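Local coordinates for protein beta-N-acetylhexosaminidase (Arthrobacter aurescens, PDB 3RCN) that probably hydrolyses terminal non-reducing N-acetyl-D-hexosamine residues from N-acetyl-beta-D-hexosaminides, as a glycosidase of family 20, at residues Leu226-Val230 with Glu303-Ser307; Tyr294-Asp299 with Gln350-Leu355; Ile161-Ala165 with Phe232-Ile238; Pro41-Leu45 with Ala98-Gln103. The contacts are given in a common frame with arbitrary orientation. Numbering follows the deposited sequence.

Contacts 1, 2 and 3 join neighbouring helices round the catalytic alpha/beta barrel, and contact 4 lies in the smaller N-terminal domain. Along the chain contact 4 closes first; contacts 3 and 1 then interlock, as do contacts 1 and 2. Helix 223-235 serves contacts 1 and 3 (centres about 13 Å apart), which touch through Ile229 and Ile161; helix 288-304 serves contacts 1 and 2 (centres about 17 Å apart). Contacts 1 to 3 thus tie the barrel's outer helices together. Contacts 3 and 4, centres about 11 Å apart, form part of the seam between the two domains, whereas the centres of contacts 2 and 4 are about 36 Å apart. Contacts 1, 3 and 4 also reach the second subunit.

Contact 1 (Leu226-Val230 with Glu303-Ser307); sequences LREIV and EIFPS
Ile304 lies over the side of helix 223-235, its CG2 3.6 Å from Leu226 CB and its CD1 3.8 Å from Arg227 NH2, over one face of the guanidinium. Residues 226-230 are helical throughout. Residues 303-304 are the last of helix 288-304; Phe305 (phi/psi -101/112) leaves helical geometry and turns the chain into Pro306. The closest CA pairs are Arg227 with Ile304 (5.9 Å) and Val230 with Phe305 (6.8 Å). In the catalytic alpha/beta barrel this joins the middle of outer helix 223-235 to the end of helix 288-304, where the chain turns toward strand 309-313; the Phe305 side chain also packs on strand 239-243. Ile304 is m,m; Val230 is t, with CG2 3.6 Å from Phe305 CD2 and CG1 3.5 Å from Pro306 CD. Leu226 (m,t) brings CD2 to 4.1 Å from Phe305 CZ, so Leu226 and Val230, one helical turn apart, both meet the ring. Arg227 (m,t,t) forms a salt bridge with Asp224 through NH1, and packs on Val119 of the second subunit.

Contact 2 (Tyr294-Asp299 with Gln350-Leu355); sequences YRNVLD and QLALHL
A histidine on one helix reaches a carboxylate on the next: His354 NE2 donates to Asp299 OD1 at 3.0 Å and, weakly, to the backbone Arg295 O at 3.3 Å. His354 has chi1 t and chi2 near 65°, which sets one ring face beneath Arg295 CB, a CH-pi contact 3.9 Å from the ring centroid. Asp299 OD1 also accepts from His358. Both segments are helical; their axes approach to 10.3 Å at a signed crossing angle of -34°, running in roughly the same direction, with Arg295 nearest Leu351 (CA-CA 6.8 Å) and Leu298 nearest Leu355 (7.5 Å). These are neighbouring outer helices of the catalytic alpha/beta barrel, with strand 309-313 beneath them. Leu298 (m,t) sets CD1 4.0 Å from both Leu351 CD2 and Leu355 CD2, all three leucines packing on that strand. Tyr294 CB lies 4.0 Å from Leu351 CD2. Arg295 (m,t,t) extends toward the start of the other segment, where a water accepts from its NH2 at 3.1 Å and donates to Gln350 O at 2.9 Å.

Contact 3 (Ile161-Ala165 with Phe232-Ile238); sequences IEVMA and FAADRHI
Ile161, Ile238 and Arg236 have the most surface buried here. Residues 161-165 are helical; 232-234 are in the last turn of a helix, which the chain leaves through Arg236 and His237 into Ile238. Ala233 is closest to Ile161 (CA-CA 6.6 Å) and Arg236 to Ala165 (6.0 Å). Ile161 (m,t) puts CG2 3.7 Å from Phe232 CD1, at the ring edge, and 3.8 Å from Ile238 CD1. Ile238 (m,t) brings CD1 to 3.9 Å from Ala165 CB, and its CG2 meets CE of selenomethionine Met164 at 4.1 Å. A Schellman motif aims Ile238 inward: His237, at phi/psi 65/38, is its C-prime residue, with Ile238 N to Ala233 O at 2.8 Å and His237 N to Ala234 O at 3.1 Å. In the barrel this links an outer helix to strand 239-243, with Leu172 of strand 171-178 touching both isoleucines. Arg236 rests CB 3.6 Å from Ala165 CB and forms a salt bridge with Glu162 (t,p), NE to OE2 at 2.9 Å and, weakly, NH2 to OE1 at 3.3 Å; its NH1 donates to Phe232 O at 3.1 Å. Trp44 of the N-terminal domain packs on both charged side chains, and Phe99 on Arg236 and Ala165.

Contact 4 (Pro41-Leu45 with Ala98-Gln103); sequences PRRWL and AFYGAQ. With SO4 (sulfate ion), chain I.
Trp44 is the large bump, lying in the hollow formed by Phe99, Ala102 and Gln103. Both segments are helical and run nearly alongside each other in the same direction, axes 9.6 Å apart at closest approach, signed crossing angle -23°. Pro41 sits opposite Phe99 (CA-CA 5.3 Å) and Leu45 opposite Ala102 (6.6 Å). Trp44 (chi1 t, chi2 85°) turns an indole face to the edge of Phe99: an edge-to-face pair with indole six-membered-ring and phenyl centroids 4.9 Å apart, planes at 60°, and Trp44 CD2 3.6 Å from Phe99 CE1. The methyl of Ala102 fits against the indole edge, CB 3.8 Å from Trp44 CZ3, and also receives Leu45 (t,p), whose CD1 lies 4.0 Å from that CB. Gln103 closes the far end of the hollow, NE2 3.3 Å from Trp44 CH2. One turn earlier, the Pro41 ring fills the shallow gap beside Ala98, CG to CB 3.9 Å. Arg43 makes no contact with residues 98-103; its NH1 makes weak hydrogen bonds to sulfate O2 and O3 and its NH2 to O3, each 3.3 Å. The ion is probably from the crystallisation liquor. Arg43 NH1 forms a salt bridge with Asp56 of the second subunit. Trp44 and Phe99 also touch helix 154-166. Two helices side by side on a mixed sheet, as here, are the helical layer of the alpha-beta half sandwich, the N-terminal domain of family 20 hexosaminidases.

Contact 1 (Leu226-Val230 with Glu303-Ser307)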
loop_
_atom_site.group_PDB
_atom_site.type_symbol
_atom_site.label_atom_id
_atom_site.label_comp_id
_atom_site.label_asym_id
_atom_site.label_seq_id
_atom_site.Cartn_x
_atom_site.Cartn_y
_atom_site.Cartn_z
ATOM N N LEU A 226 10.800 0.886 -11.249
ATOM C CA LEU A 226 11.266 2.259 -11.185
ATOM C C LEU A 226 10.617 3.091 -12.272
ATOM O O LEU A 226 10.186 4.205 -12.029
ATOM C CB LEU A 226 12.785 2.315 -11.287
ATOM C CG LEU A 226 13.458 1.653 -10.087
ATOM C CD1 LEU A 226 14.934 1.429 -10.337
ATOM C CD2 LEU A 226 13.245 2.493 -8.865
ATOM N N ARG A 227 10.540 2.539 -13.474
ATOM C CA ARG A 227 9.869 3.229 -14.563
ATOM C C ARG A 227 8.480 3.642 -14.095
ATOM O O ARG A 227 8.115 4.812 -14.170
ATOM C CB ARG A 227 9.758 2.324 -15.785
ATOM C CG ARG A 227 11.059 2.048 -16.485
ATOM C CD ARG A 227 10.829 1.626 -17.946
ATOM N NE ARG A 227 12.091 1.460 -18.672
ATOM C CZ ARG A 227 12.810 0.337 -18.678
ATOM N NH1 ARG A 227 12.386 -0.729 -18.001
ATOM N NH2 ARG A 227 13.950 0.271 -19.356
ATOM N N GLU A 228 7.720 2.670 -13.598
ATOM C CA GLU A 228 6.381 2.914 -13.082
ATOM C C GLU A 228 6.356 4.056 -12.066
ATOM O O GLU A 228 5.542 4.974 -12.157
ATOM C CB GLU A 228 5.804 1.635 -12.468
ATOM C CG GLU A 228 4.364 1.779 -11.946
ATOM C CD GLU A 228 3.749 0.448 -11.438
ATOM O OE1 GLU A 228 4.488 -0.538 -11.236
ATOM O OE2 GLU A 228 2.513 0.386 -11.234
ATOM N N ILE A 229 7.257 4.006 -11.100
ATOM C CA ILE A 229 7.287 5.026 -10.075
ATOM C C ILE A 229 7.534 6.398 -10.697
ATOM O O ILE A 229 6.889 7.386 -10.301
ATOM C CB ILE A 229 8.369 4.727 -9.046
ATOM C CG1 ILE A 229 7.890 3.633 -8.098
ATOM C CG2 ILE A 229 8.712 5.984 -8.274
ATOM C CD1 ILE A 229 8.999 2.951 -7.336
ATOM N N VAL A 230 8.456 6.444 -11.672
ATOM C CA VAL A 230 8.768 7.668 -12.402
ATOM C C VAL A 230 7.568 8.178 -13.207
ATOM O O VAL A 230 7.260 9.374 -13.194
ATOM C CB VAL A 230 10.004 7.502 -13.345
ATOM C CG1 VAL A 230 10.134 8.700 -14.271
ATOM C CG2 VAL A 230 11.293 7.319 -12.549
ATOM N N GLU A 303 18.896 6.153 -18.168
ATOM C CA GLU A 303 17.873 5.556 -19.018
ATOM C C GLU A 303 16.497 5.481 -18.308
ATOM O O GLU A 303 15.455 5.718 -18.922
ATOM C CB GLU A 303 18.330 4.163 -19.467
ATOM C CG GLU A 303 17.440 3.520 -20.513
ATOM C CD GLU A 303 17.352 4.351 -21.783
ATOM O OE1 GLU A 303 18.370 4.987 -22.140
ATOM O OE2 GLU A 303 16.268 4.377 -22.416
ATOM N N ILE A 304 16.508 5.137 -17.022
ATOM C CA ILE A 304 15.292 5.028 -16.216
ATOM C C ILE A 304 14.686 6.364 -15.755
ATOM O O ILE A 304 13.485 6.588 -15.903
ATOM C CB ILE A 304 15.548 4.164 -14.956
ATOM C CG1 ILE A 304 16.180 2.813 -15.332
ATOM C CG2 ILE A 304 14.277 4.009 -14.155
ATOM C CD1 ILE A 304 15.418 2.063 -16.401
ATOM N N PHE A 305 15.527 7.228 -15.182
ATOM C CA PHE A 305 15.118 8.523 -14.623
ATOM C C PHE A 305 15.445 9.680 -15.566
ATOM O O PHE A 305 16.616 10.009 -15.772
ATOM C CB PHE A 305 15.843 8.788 -13.296
ATOM C CG PHE A 305 15.625 7.734 -12.261
ATOM C CD1 PHE A 305 16.414 6.595 -12.236
ATOM C CD2 PHE A 305 14.622 7.874 -11.313
ATOM C CE1 PHE A 305 16.201 5.611 -11.279
ATOM C CE2 PHE A 305 14.399 6.893 -10.357
ATOM C CZ PHE A 305 15.190 5.762 -10.327
ATOM N N PRO A 306 14.408 10.314 -16.125
ATOM C CA PRO A 306 14.465 11.501 -16.988
ATOM C C PRO A 306 14.939 12.785 -16.289
ATOM O O PRO A 306 15.277 13.741 -16.970
ATOM C CB PRO A 306 13.020 11.649 -17.465
ATOM C CG PRO A 306 12.213 11.012 -16.396
ATOM C CD PRO A 306 13.028 9.844 -15.936
ATOM N N SER A 307 14.962 12.801 -14.963
ATOM C CA SER A 307 15.280 13.994 -14.169
ATOM C C SER A 307 16.567 14.765 -14.571
ATOM O O SER A 307 17.632 14.166 -14.727
ATOM C CB SER A 307 15.408 13.565 -12.707
ATOM O OG SER A 307 15.980 14.581 -11.907
#

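Contact 2 (Tyr294-Asp299 with Gln350-Leu355)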
loop_
_atom_site.group_PDB
_atom_site.type_symbol
_atom_site.label_atom_id
_atom_site.label_comp_id
_atom_site.label_asym_id
_atom_site.label_seq_id
_atom_site.Cartn_x
_atom_site.Cartn_y
_atom_site.Cartn_z
ATOM N N TYR A 294 30.842 2.710 -11.883
ATOM C CA TYR A 294 29.785 3.656 -11.597
ATOM C C TYR A 294 29.334 4.475 -12.801
ATOM O O TYR A 294 28.261 5.062 -12.771
ATOM C CB TYR A 294 30.179 4.555 -10.438
ATOM C CG TYR A 294 29.950 3.895 -9.113
ATOM C CD1 TYR A 294 30.959 3.177 -8.495
ATOM C CD2 TYR A 294 28.710 3.966 -8.486
ATOM C CE1 TYR A 294 30.752 2.555 -7.283
ATOM C CE2 TYR A 294 28.487 3.344 -7.269
ATOM C CZ TYR A 294 29.513 2.640 -6.675
ATOM O OH TYR A 294 29.312 2.024 -5.468
ATOM N N ARG A 295 30.139 4.509 -13.856
ATOM C CA ARG A 295 29.701 5.108 -15.116
ATOM C C ARG A 295 28.694 4.178 -15.744
ATOM O O ARG A 295 27.685 4.623 -16.294
ATOM C CB ARG A 295 30.850 5.295 -16.107
ATOM C CG ARG A 295 31.843 6.363 -15.759
ATOM C CD ARG A 295 32.787 6.559 -16.938
ATOM N NE ARG A 295 33.807 7.544 -16.647
ATOM C CZ ARG A 295 35.067 7.231 -16.386
ATOM N NH1 ARG A 295 35.428 5.949 -16.418
ATOM N NH2 ARG A 295 35.959 8.194 -16.114
ATOM N N ASN A 296 28.979 2.881 -15.664
ATOM C CA ASN A 296 28.034 1.870 -16.133
ATOM C C ASN A 296 26.709 1.887 -15.351
ATOM O O ASN A 296 25.637 1.730 -15.933
ATOM C CB ASN A 296 28.676 0.485 -16.123
ATOM C CG ASN A 296 29.726 0.333 -17.212
ATOM O OD1 ASN A 296 29.620 0.944 -18.272
ATOM N ND2 ASN A 296 30.744 -0.478 -16.952
ATOM N N VAL A 297 26.788 2.099 -14.041
ATOM C CA VAL A 297 25.589 2.235 -13.235
ATOM C C VAL A 297 24.836 3.486 -13.662
ATOM O O VAL A 297 23.618 3.455 -13.849
ATOM C CB VAL A 297 25.917 2.315 -11.730
ATOM C CG1 VAL A 297 24.746 2.876 -10.961
ATOM C CG2 VAL A 297 26.315 0.952 -11.191
ATOM N N LEU A 298 25.554 4.589 -13.844
ATOM C CA LEU A 298 24.864 5.840 -14.140
ATOM C C LEU A 298 24.289 5.855 -15.553
ATOM O O LEU A 298 23.421 6.671 -15.861
ATOM C CB LEU A 298 25.766 7.048 -13.918
ATOM C CG LEU A 298 26.135 7.399 -12.479
ATOM C CD1 LEU A 298 27.234 8.458 -12.494
ATOM C CD2 LEU A 298 24.932 7.871 -11.682
ATOM N N ASP A 299 24.776 4.951 -16.400
ATOM C CA ASP A 299 24.232 4.778 -17.743
ATOM C C ASP A 299 22.833 4.197 -17.652
ATOM O O ASP A 299 21.931 4.624 -18.364
ATOM C CB ASP A 299 25.091 3.825 -18.571
ATOM C CG ASP A 299 26.343 4.480 -19.122
ATOM O OD1 ASP A 299 26.367 5.723 -19.242
ATOM O OD2 ASP A 299 27.304 3.746 -19.443
ATOM N N GLN A 350 34.644 13.417 -11.670
ATOM C CA GLN A 350 34.683 12.525 -12.830
ATOM C C GLN A 350 33.293 11.975 -13.149
ATOM O O GLN A 350 32.870 11.937 -14.308
ATOM C CB GLN A 350 35.656 11.363 -12.618
ATOM C CG GLN A 350 37.125 11.757 -12.520
ATOM C CD GLN A 350 37.658 12.448 -13.765
ATOM O OE1 GLN A 350 37.900 13.660 -13.751
ATOM N NE2 GLN A 350 37.854 11.685 -14.848
ATOM N N LEU A 351 32.573 11.550 -12.121
ATOM C CA LEU A 351 31.210 11.106 -12.348
ATOM C C LEU A 351 30.311 12.266 -12.784
ATOM O O LEU A 351 29.501 12.114 -13.699
ATOM C CB LEU A 351 30.665 10.389 -11.120
ATOM C CG LEU A 351 31.369 9.061 -10.826
ATOM C CD1 LEU A 351 30.836 8.474 -9.540
ATOM C CD2 LEU A 351 31.234 8.077 -11.995
ATOM N N ALA A 352 30.473 13.427 -12.154
ATOM C CA ALA A 352 29.710 14.611 -12.563
ATOM C C ALA A 352 29.934 14.931 -14.036
ATOM O O ALA A 352 29.006 15.347 -14.740
ATOM C CB ALA A 352 30.041 15.822 -11.690
ATOM N N LEU A 353 31.170 14.729 -14.492
ATOM C CA LEU A 353 31.529 14.923 -15.894
ATOM C C LEU A 353 30.771 13.918 -16.768
ATOM O O LEU A 353 30.291 14.259 -17.846
ATOM C CB LEU A 353 33.038 14.740 -16.087
ATOM C CG LEU A 353 33.897 15.920 -16.544
ATOM C CD1 LEU A 353 33.447 17.220 -15.909
ATOM C CD2 LEU A 353 35.365 15.653 -16.230
ATOM N N HIS A 354 30.665 12.676 -16.300
ATOM C CA HIS A 354 30.000 11.634 -17.074
ATOM C C HIS A 354 28.510 11.956 -17.201
ATOM O O HIS A 354 27.913 11.798 -18.265
ATOM C CB HIS A 354 30.229 10.265 -16.434
ATOM C CG HIS A 354 29.563 9.142 -17.159
ATOM N ND1 HIS A 354 29.918 8.763 -18.438
ATOM C CD2 HIS A 354 28.555 8.316 -16.796
ATOM C CE1 HIS A 354 29.165 7.754 -18.824
ATOM N NE2 HIS A 354 28.325 7.462 -17.844
ATOM N N LEU A 355 27.921 12.433 -16.109
ATOM C CA LEU A 355 26.549 12.900 -16.138
ATOM C C LEU A 355 26.388 14.045 -17.129
ATOM O O LEU A 355 25.386 14.115 -17.850
ATOM C CB LEU A 355 26.111 13.345 -14.739
ATOM C CG LEU A 355 25.914 12.210 -13.733
ATOM C CD1 LEU A 355 25.475 12.733 -12.369
ATOM C CD2 LEU A 355 24.916 11.178 -14.273
HETATM O O HOH W 1 34.133 10.684 -16.589
#

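Contact 3 (Ile161-Ala165 with Phe232-Ile238)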
loop_
_atom_site.group_PDB
_atom_site.type_symbol
_atom_site.label_atom_id
_atom_site.label_comp_id
_atom_site.label_asym_id
_atom_site.label_seq_id
_atom_site.Cartn_x
_atom_site.Cartn_y
_atom_site.Cartn_z
ATOM N N ILE A 161 3.660 8.890 -2.778
ATOM C CA ILE A 161 3.746 9.876 -3.858
ATOM C C ILE A 161 2.406 10.586 -4.066
ATOM O O ILE A 161 2.360 11.790 -4.311
ATOM C CB ILE A 161 4.196 9.232 -5.185
ATOM C CG1 ILE A 161 5.695 8.939 -5.144
ATOM C CG2 ILE A 161 3.862 10.140 -6.357
ATOM C CD1 ILE A 161 6.180 8.012 -6.249
ATOM N N GLU A 162 1.318 9.833 -3.947
ATOM C CA GLU A 162 -0.024 10.385 -4.101
ATOM C C GLU A 162 -0.322 11.419 -3.013
ATOM O O GLU A 162 -0.902 12.485 -3.276
ATOM C CB GLU A 162 -1.052 9.252 -4.060
ATOM C CG GLU A 162 -2.473 9.695 -4.344
ATOM C CD GLU A 162 -2.772 9.851 -5.832
ATOM O OE1 GLU A 162 -3.255 8.858 -6.424
ATOM O OE2 GLU A 162 -2.543 10.955 -6.400
ATOM N N VAL A 163 0.078 11.098 -1.785
ATOM C CA VAL A 163 -0.066 12.030 -0.670
ATOM C C VAL A 163 0.808 13.276 -0.860
ATOM O O VAL A 163 0.412 14.377 -0.473
ATOM C CB VAL A 163 0.250 11.358 0.677
ATOM C CG1 VAL A 163 0.193 12.365 1.797
ATOM C CG2 VAL A 163 -0.733 10.208 0.943
HETATM N N MSE A 164 1.987 13.104 -1.459
HETATM C CA MSE A 164 2.855 14.249 -1.772
HETATM C C MSE A 164 2.197 15.229 -2.741
HETATM O O MSE A 164 2.236 16.439 -2.537
HETATM C CB MSE A 164 4.177 13.802 -2.397
HETATM C CG MSE A 164 5.190 13.196 -1.457
HETATM SE SE MSE A 164 6.797 12.704 -2.473
HETATM C CE MSE A 164 7.404 14.416 -3.162
ATOM N N ALA A 165 1.624 14.699 -3.816
ATOM C CA ALA A 165 1.045 15.548 -4.843
ATOM C C ALA A 165 -0.141 16.328 -4.271
ATOM O O ALA A 165 -0.458 17.437 -4.721
ATOM C CB ALA A 165 0.621 14.710 -6.044
ATOM N N PHE A 232 4.389 7.332 -12.600
ATOM C CA PHE A 232 3.379 7.661 -11.598
ATOM C C PHE A 232 3.637 9.075 -11.073
ATOM O O PHE A 232 2.726 9.905 -11.028
ATOM C CB PHE A 232 3.398 6.614 -10.464
ATOM C CG PHE A 232 2.223 6.688 -9.513
ATOM C CD1 PHE A 232 2.282 7.468 -8.369
ATOM C CD2 PHE A 232 1.083 5.936 -9.734
ATOM C CE1 PHE A 232 1.214 7.512 -7.473
ATOM C CE2 PHE A 232 0.003 5.992 -8.852
ATOM C CZ PHE A 232 0.075 6.777 -7.724
ATOM N N ALA A 233 4.882 9.359 -10.700
ATOM C CA ALA A 233 5.241 10.700 -10.241
ATOM C C ALA A 233 5.033 11.777 -11.328
ATOM O O ALA A 233 4.633 12.903 -11.040
ATOM C CB ALA A 233 6.657 10.721 -9.745
ATOM N N ALA A 234 5.305 11.427 -12.578
ATOM C CA ALA A 234 5.224 12.400 -13.656
ATOM C C ALA A 234 3.770 12.775 -13.951
ATOM O O ALA A 234 3.461 13.932 -14.290
ATOM C CB ALA A 234 5.921 11.869 -14.901
ATOM N N ASP A 235 2.873 11.801 -13.812
ATOM C CA ASP A 235 1.445 12.082 -13.950
ATOM C C ASP A 235 0.997 13.092 -12.893
ATOM O O ASP A 235 0.062 13.850 -13.101
ATOM C CB ASP A 235 0.618 10.800 -13.821
ATOM C CG ASP A 235 0.549 9.999 -15.121
ATOM O OD1 ASP A 235 0.997 10.518 -16.184
ATOM O OD2 ASP A 235 0.019 8.854 -15.068
ATOM N N ARG A 236 1.646 13.049 -11.736
ATOM C CA ARG A 236 1.408 13.993 -10.640
ATOM C C ARG A 236 2.375 15.196 -10.570
ATOM O O ARG A 236 2.443 15.885 -9.542
ATOM C CB ARG A 236 1.286 13.251 -9.306
ATOM C CG ARG A 236 0.024 12.377 -9.222
ATOM C CD ARG A 236 0.319 11.060 -8.521
ATOM N NE ARG A 236 -0.809 10.138 -8.575
ATOM C CZ ARG A 236 -1.076 9.318 -9.589
ATOM N NH1 ARG A 236 -0.307 9.297 -10.668
ATOM N NH2 ARG A 236 -2.125 8.513 -9.522
ATOM N N HIS A 237 3.218 15.355 -11.594
ATOM C CA HIS A 237 4.096 16.526 -11.694
ATOM C C HIS A 237 5.118 16.566 -10.573
ATOM O O HIS A 237 5.461 17.615 -10.031
ATOM C CB HIS A 237 3.292 17.830 -11.787
ATOM C CG HIS A 237 2.519 17.938 -13.058
ATOM N ND1 HIS A 237 3.090 18.362 -14.239
ATOM C CD2 HIS A 237 1.240 17.606 -13.357
ATOM C CE1 HIS A 237 2.187 18.317 -15.201
ATOM N NE2 HIS A 237 1.055 17.865 -14.691
ATOM N N ILE A 238 5.601 15.386 -10.237
ATOM C CA ILE A 238 6.679 15.257 -9.293
ATOM C C ILE A 238 7.909 14.763 -10.054
ATOM O O ILE A 238 7.831 13.811 -10.844
ATOM C CB ILE A 238 6.278 14.303 -8.163
ATOM C CG1 ILE A 238 5.093 14.901 -7.396
ATOM C CG2 ILE A 238 7.447 14.026 -7.247
ATOM C CD1 ILE A 238 4.360 13.909 -6.512
#

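Contact 4 (Pro41-Leu45 with Ala98-Gln103)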
loop_
_atom_site.group_PDB
_atom_site.type_symbol
_atom_site.label_atom_id
_atom_site.label_comp_id
_atom_site.label_asym_id
_atom_site.label_seq_id
_atom_site.Cartn_x
_atom_site.Cartn_y
_atom_site.Cartn_z
ATOM N N PRO A 41 -3.849 16.585 -16.971
ATOM C CA PRO A 41 -4.551 16.760 -15.697
ATOM C C PRO A 41 -6.031 16.348 -15.753
ATOM O O PRO A 41 -6.565 15.906 -14.726
ATOM C CB PRO A 41 -4.418 18.254 -15.439
ATOM C CG PRO A 41 -3.111 18.603 -16.078
ATOM C CD PRO A 41 -3.063 17.774 -17.334
ATOM N N ARG A 42 -6.685 16.491 -16.906
ATOM C CA ARG A 42 -8.074 16.058 -17.025
ATOM C C ARG A 42 -8.181 14.556 -16.734
ATOM O O ARG A 42 -9.088 14.110 -16.026
ATOM C CB ARG A 42 -8.648 16.370 -18.405
ATOM C CG ARG A 42 -10.087 15.875 -18.596
ATOM C CD ARG A 42 -10.290 15.281 -19.971
ATOM N NE ARG A 42 -11.027 16.170 -20.863
ATOM C CZ ARG A 42 -10.870 16.208 -22.186
ATOM N NH1 ARG A 42 -9.989 15.411 -22.780
ATOM N NH2 ARG A 42 -11.587 17.052 -22.919
ATOM N N ARG A 43 -7.245 13.783 -17.282
ATOM C CA ARG A 43 -7.211 12.342 -17.057
ATOM C C ARG A 43 -7.051 12.000 -15.577
ATOM O O ARG A 43 -7.760 11.143 -15.052
ATOM C CB ARG A 43 -6.104 11.682 -17.887
ATOM C CG ARG A 43 -6.369 11.701 -19.388
ATOM C CD ARG A 43 -5.315 10.929 -20.181
ATOM N NE ARG A 43 -4.033 11.621 -20.183
ATOM C CZ ARG A 43 -3.596 12.363 -21.193
ATOM N NH1 ARG A 43 -4.328 12.499 -22.294
ATOM N NH2 ARG A 43 -2.424 12.959 -21.109
ATOM N N TRP A 44 -6.132 12.678 -14.899
ATOM C CA TRP A 44 -5.906 12.400 -13.491
ATOM C C TRP A 44 -7.148 12.688 -12.647
ATOM O O TRP A 44 -7.517 11.891 -11.786
ATOM C CB TRP A 44 -4.717 13.178 -12.937
ATOM C CG TRP A 44 -4.581 12.944 -11.491
ATOM C CD1 TRP A 44 -3.927 11.913 -10.886
ATOM C CD2 TRP A 44 -5.163 13.721 -10.447
ATOM N NE1 TRP A 44 -4.046 12.016 -9.524
ATOM C CE2 TRP A 44 -4.809 13.114 -9.230
ATOM C CE3 TRP A 44 -5.947 14.873 -10.423
ATOM C CZ2 TRP A 44 -5.217 13.620 -8.000
ATOM C CZ3 TRP A 44 -6.348 15.374 -9.201
ATOM C CH2 TRP A 44 -5.985 14.749 -8.008
ATOM N N LEU A 45 -7.779 13.832 -12.883
ATOM C CA LEU A 45 -8.989 14.212 -12.157
ATOM C C LEU A 45 -10.118 13.205 -12.394
ATOM O O LEU A 45 -10.764 12.716 -11.448
ATOM C CB LEU A 45 -9.441 15.599 -12.596
ATOM C CG LEU A 45 -10.567 16.215 -11.779
ATOM C CD1 LEU A 45 -10.118 16.370 -10.330
ATOM C CD2 LEU A 45 -10.963 17.555 -12.381
ATOM N N ALA A 98 -2.764 23.320 -13.706
ATOM C CA ALA A 98 -4.091 22.726 -13.756
ATOM C C ALA A 98 -4.189 21.591 -12.742
ATOM O O ALA A 98 -5.222 21.392 -12.115
ATOM C CB ALA A 98 -4.385 22.213 -15.161
ATOM N N PHE A 99 -3.099 20.852 -12.588
ATOM C CA PHE A 99 -3.064 19.754 -11.647
ATOM C C PHE A 99 -3.292 20.289 -10.243
ATOM O O PHE A 99 -4.123 19.769 -9.504
ATOM C CB PHE A 99 -1.721 19.012 -11.737
ATOM C CG PHE A 99 -1.596 17.875 -10.770
ATOM C CD1 PHE A 99 -2.203 16.653 -11.032
ATOM C CD2 PHE A 99 -0.884 18.025 -9.588
ATOM C CE1 PHE A 99 -2.096 15.592 -10.134
ATOM C CE2 PHE A 99 -0.774 16.968 -8.680
ATOM C CZ PHE A 99 -1.375 15.750 -8.958
ATOM N N TYR A 100 -2.556 21.335 -9.875
ATOM C CA TYR A 100 -2.670 21.890 -8.531
ATOM C C TYR A 100 -4.062 22.478 -8.291
ATOM O O TYR A 100 -4.594 22.399 -7.185
ATOM C CB TYR A 100 -1.543 22.892 -8.253
ATOM C CG TYR A 100 -0.187 22.225 -8.269
ATOM C CD1 TYR A 100 -0.011 20.963 -7.703
ATOM C CD2 TYR A 100 0.906 22.823 -8.887
ATOM C CE1 TYR A 100 1.230 20.319 -7.716
ATOM C CE2 TYR A 100 2.161 22.180 -8.921
ATOM C CZ TYR A 100 2.303 20.928 -8.335
ATOM O OH TYR A 100 3.513 20.292 -8.358
ATOM N N GLY A 101 -4.662 23.038 -9.336
ATOM C CA GLY A 101 -6.019 23.535 -9.234
ATOM C C GLY A 101 -6.962 22.396 -8.876
ATOM O O GLY A 101 -7.786 22.533 -7.984
ATOM N N ALA A 102 -6.820 21.280 -9.588
ATOM C CA ALA A 102 -7.541 20.048 -9.323
ATOM C C ALA A 102 -7.449 19.621 -7.866
ATOM O O ALA A 102 -8.458 19.236 -7.267
ATOM C CB ALA A 102 -7.032 18.924 -10.228
ATOM N N GLN A 103 -6.250 19.677 -7.294
ATOM C CA GLN A 103 -6.084 19.306 -5.889
ATOM C C GLN A 103 -6.875 20.246 -5.002
ATOM O O GLN A 103 -7.581 19.814 -4.098
ATOM C CB GLN A 103 -4.619 19.300 -5.473
ATOM C CG GLN A 103 -3.780 18.336 -6.275
ATOM C CD GLN A 103 -3.894 16.900 -5.803
ATOM O OE1 GLN A 103 -4.523 16.606 -4.789
ATOM N NE2 GLN A 103 -3.271 15.996 -6.540
HETATM S S SO4 I . -3.241 14.335 -25.172
HETATM O O1 SO4 I . -3.133 12.935 -25.584
HETATM O O2 SO4 I . -4.631 14.648 -24.844
HETATM O O3 SO4 I . -2.381 14.576 -24.014
HETATM O O4 SO4 I . -2.808 15.197 -26.265
#